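Local coordinates for protein cellulose hydrolase (Bacillus licheniformis, PDB 4YZT) that hydrolyses beta-1,4-glucosidic bonds of cellulose as a three-module family 5 endoglucanase, here with cellotetraose bound in the cleft of its TIM-barrel catalytic module, at residues V477-W482 against R506-L511. Residues are numbered along the deposited sequence; the frame is centred on the assembly and turned at random.
Sequences VLEEVW and RVLKYL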
ATOM      1  N   VAL A 477      26.999  -7.985   1.864  1.00 14.63           N
ATOM      2  CA  VAL A 477      26.885  -8.477   3.232  1.00 13.51           C
ATOM      3  C   VAL A 477      25.800  -9.567   3.292  1.00 14.25           C
ATOM      4  O   VAL A 477      25.953 -10.578   3.982  1.00 16.30           O
ATOM      5  CB  VAL A 477      26.562  -7.320   4.208  1.00 16.59           C
ATOM      6  CG1 VAL A 477      25.983  -7.841   5.509  1.00 21.80           C
ATOM      7  CG2 VAL A 477      27.802  -6.483   4.468  1.00 15.12           C
ATOM      8  N   LEU A 478      24.718  -9.376   2.541  1.00 14.23           N
ATOM      9  CA  LEU A 478      23.655 -10.384   2.482  1.00 14.06           C
ATOM     10  C   LEU A 478      23.772 -11.312   1.274  1.00 15.10           C
ATOM     11  O   LEU A 478      22.752 -11.794   0.762  1.00 14.52           O
ATOM     12  CB  LEU A 478      22.284  -9.715   2.456  1.00 15.09           C
ATOM     13  CG  LEU A 478      21.844  -8.877   3.661  1.00 18.50           C
ATOM     14  CD1 LEU A 478      20.353  -8.590   3.569  1.00 17.71           C
ATOM     15  CD2 LEU A 478      22.178  -9.541   4.976  1.00 17.50           C
ATOM     16  N   GLU A 479      25.006 -11.583   0.847  1.00 15.56           N
ATOM     17  CA  GLU A 479      25.262 -12.403  -0.343  1.00 16.64           C
ATOM     18  C   GLU A 479      24.573 -13.777  -0.268  1.00 17.35           C
ATOM     19  O   GLU A 479      24.142 -14.320  -1.287  1.00 18.24           O
ATOM     20  CB  GLU A 479      26.780 -12.587  -0.556  1.00 18.82           C
ATOM     21  CG  GLU A 479      27.128 -13.338  -1.854  1.00 23.93           C
ATOM     22  CD  GLU A 479      28.591 -13.774  -1.951  1.00 30.42           C
ATOM     23  OE1 GLU A 479      29.435 -13.266  -1.177  1.00 33.26           O
ATOM     24  OE2 GLU A 479      28.891 -14.642  -2.807  1.00 31.39           O
ATOM     25  N   GLU A 480      24.456 -14.331   0.939  1.00 16.46           N
ATOM     26  CA  GLU A 480      23.845 -15.646   1.117  1.00 17.52           C
ATOM     27  C   GLU A 480      22.334 -15.599   0.890  1.00 19.86           C
ATOM     28  O   GLU A 480      21.699 -16.633   0.676  1.00 23.09           O
ATOM     29  CB  GLU A 480      24.157 -16.191   2.512  1.00 18.84           C
ATOM     30  CG  GLU A 480      25.567 -16.783   2.634  1.00 22.73           C
ATOM     31  N   VAL A 481      21.765 -14.396   0.936  1.00 17.68           N
ATOM     32  CA  VAL A 481      20.330 -14.206   0.691  1.00 20.62           C
ATOM     33  C   VAL A 481      20.087 -13.666  -0.725  1.00 17.91           C
ATOM     34  O   VAL A 481      19.358 -14.260  -1.507  1.00 17.66           O
ATOM     35  CB  VAL A 481      19.704 -13.234   1.720  1.00 21.21           C
ATOM     36  CG1 VAL A 481      18.222 -13.076   1.473  1.00 24.01           C
ATOM     37  CG2 VAL A 481      19.953 -13.731   3.139  1.00 22.66           C
ATOM     38  N   TRP A 482      20.708 -12.526  -1.025  1.00 15.73           N
ATOM     39  CA  TRP A 482      20.643 -11.899  -2.344  1.00 16.37           C
ATOM     40  C   TRP A 482      22.037 -11.797  -2.967  1.00 16.34           C
ATOM     41  O   TRP A 482      22.809 -10.912  -2.614  1.00 18.85           O
ATOM     42  CB  TRP A 482      20.038 -10.493  -2.256  1.00 15.73           C
ATOM     43  CG  TRP A 482      18.881 -10.331  -1.295  1.00 14.48           C
ATOM     44  CD1 TRP A 482      18.836  -9.506  -0.203  1.00 14.78           C
ATOM     45  CD2 TRP A 482      17.612 -10.996  -1.348  1.00 11.76           C
ATOM     46  NE1 TRP A 482      17.617  -9.614   0.424  1.00 13.68           N
ATOM     47  CE2 TRP A 482      16.849 -10.524  -0.253  1.00 11.62           C
ATOM     48  CE3 TRP A 482      17.044 -11.939  -2.212  1.00 13.31           C
ATOM     49  CZ2 TRP A 482      15.546 -10.966   0.004  1.00 15.17           C
ATOM     50  CZ3 TRP A 482      15.745 -12.382  -1.956  1.00 17.90           C
ATOM     51  CH2 TRP A 482      15.012 -11.892  -0.857  1.00 17.60           C
ATOM     52  N   ARG A 506      18.716  -8.734  12.083  1.00 14.08           N
ATOM     53  CA  ARG A 506      18.847  -9.632  10.937  1.00 14.37           C
ATOM     54  C   ARG A 506      20.148  -9.424  10.160  1.00 13.81           C
ATOM     55  O   ARG A 506      20.846 -10.388   9.833  1.00 13.03           O
ATOM     56  CB  ARG A 506      17.652  -9.438  10.000  1.00 14.76           C
ATOM     57  CG  ARG A 506      17.824 -10.013   8.604  1.00 13.99           C
ATOM     58  CD  ARG A 506      16.569  -9.751   7.774  1.00 16.59           C
ATOM     59  NE  ARG A 506      16.795  -9.987   6.347  1.00 15.72           N
ATOM     60  CZ  ARG A 506      16.782 -11.183   5.768  1.00 15.48           C
ATOM     61  NH1 ARG A 506      17.002 -11.283   4.466  1.00 14.59           N
ATOM     62  NH2 ARG A 506      16.548 -12.276   6.484  1.00 17.39           N
ATOM     63  N   VAL A 507      20.465  -8.164   9.864  1.00 12.53           N
ATOM     64  CA  VAL A 507      21.659  -7.847   9.091  1.00 13.02           C
ATOM     65  C   VAL A 507      22.921  -8.140   9.897  1.00 14.01           C
ATOM     66  O   VAL A 507      23.895  -8.691   9.374  1.00 16.67           O
ATOM     67  CB  VAL A 507      21.670  -6.366   8.650  1.00 12.70           C
ATOM     68  CG1 VAL A 507      23.040  -5.961   8.115  1.00 13.30           C
ATOM     69  CG2 VAL A 507      20.572  -6.116   7.623  1.00 13.86           C
ATOM     70  N   LEU A 508      22.890  -7.766  11.169  1.00 12.40           N
ATOM     71  CA  LEU A 508      24.035  -7.947  12.052  1.00 12.87           C
ATOM     72  C   LEU A 508      24.437  -9.422  12.124  1.00 16.76           C
ATOM     73  O   LEU A 508      25.628  -9.760  12.161  1.00 16.54           O
ATOM     74  CB  LEU A 508      23.716  -7.411  13.448  1.00 12.51           C
ATOM     75  CG  LEU A 508      23.266  -5.952  13.520  1.00 11.22           C
ATOM     76  CD1 LEU A 508      23.101  -5.523  14.964  1.00 11.69           C
ATOM     77  CD2 LEU A 508      24.218  -5.005  12.756  1.00 11.02           C
ATOM     78  N   LYS A 509      23.430 -10.291  12.130  1.00 14.87           N
ATOM     79  CA  LYS A 509      23.656 -11.733  12.251  1.00 16.86           C
ATOM     80  C   LYS A 509      24.318 -12.334  11.004  1.00 18.27           C
ATOM     81  O   LYS A 509      24.892 -13.420  11.071  1.00 19.99           O
ATOM     82  CB  LYS A 509      22.331 -12.447  12.550  1.00 17.44           C
ATOM     83  CG  LYS A 509      21.867 -12.313  13.997  1.00 18.26           C
ATOM     84  CD  LYS A 509      20.454 -12.867  14.177  1.00 22.86           C
ATOM     85  N   TYR A 510      24.249 -11.637   9.873  1.00 16.82           N
ATOM     86  CA  TYR A 510      24.901 -12.131   8.664  1.00 17.85           C
ATOM     87  C   TYR A 510      26.365 -11.700   8.566  1.00 19.31           C
ATOM     88  O   TYR A 510      27.110 -12.225   7.732  1.00 18.74           O
ATOM     89  CB  TYR A 510      24.145 -11.673   7.407  1.00 17.72           C
ATOM     90  CG  TYR A 510      22.958 -12.550   7.078  1.00 20.23           C
ATOM     91  CD1 TYR A 510      23.142 -13.801   6.499  1.00 24.86           C
ATOM     92  CD2 TYR A 510      21.655 -12.137   7.343  1.00 20.41           C
ATOM     93  CE1 TYR A 510      22.069 -14.623   6.204  1.00 25.38           C
ATOM     94  CE2 TYR A 510      20.569 -12.956   7.043  1.00 23.45           C
ATOM     95  CZ  TYR A 510      20.789 -14.199   6.478  1.00 26.66           C
ATOM     96  OH  TYR A 510      19.734 -15.033   6.170  1.00 31.59           O
ATOM     97  N   LEU A 511      26.782 -10.761   9.411  1.00 18.30           N
ATOM     98  CA  LEU A 511      28.148 -10.230   9.356  1.00 18.96           C
ATOM     99  C   LEU A 511      29.210 -11.278   9.727  1.00 22.96           C
ATOM    100  O   LEU A 511      29.101 -11.958  10.752  1.00 25.54           O
ATOM    101  CB  LEU A 511      28.271  -9.010  10.280  1.00 19.21           C
ATOM    102  CG  LEU A 511      27.434  -7.787   9.881  1.00 21.99           C
ATOM    103  CD1 LEU A 511      27.400  -6.769  10.997  1.00 21.24           C
ATOM    104  CD2 LEU A 511      27.994  -7.169   8.615  1.00 25.66           C
TER
HETATM  105  O   HOH W   1      28.272 -11.057   5.547  1.00 21.48           O
HETATM  106  O   HOH W   2      16.903  -8.789   3.120  1.00 12.64           O
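Water 1 donates to two carbonyl oxygens, Tyr510 O at 2.7 Å and Val477 O at 2.8 Å, and so ties the 506-511 segment to the 477-482 loop. A second water accepts from Trp482 NE1, in the plane of the indole, and from Arg506 NH1 at 2.8 Å, in the guanidinium plane. Arg506 NE is held by a salt bridge to Asp493, while the guanidinium has Tyr510 CE2 above one face, offset toward the rim, and Val481 CG1 at its edge. Leu478 CD2 lies between the two waters, flanked by the partly exposed Tyr510 ring. Tyr510 CG lies anti to the carbonyl carbon (chi1 -82°), which brings CD2 within 3.6 Å of Leu478 CD2 and CZ within 3.5 Å of Val481 CG2, both methyls approaching obliquely. The helix bridges strands 500-503 and 515-522 of the C-terminal beta module, whose strand 462-470 the loop leaves. A serine in place of Tyr510 would probably open a gap beside Leu478 and Val481 and leave one face of the Arg506 guanidinium without the ring carbon that lies above it. Deeper in, Val477 CG1 meets Leu511 CD2 at 3.8 Å, and both side chains rest on Phe517. The ring of Trp482, last residue of 477-482, packs edge-to-face with Trp235 of the catalytic module; the Trp482 side chain is about 14 Å from a bound glucose unit.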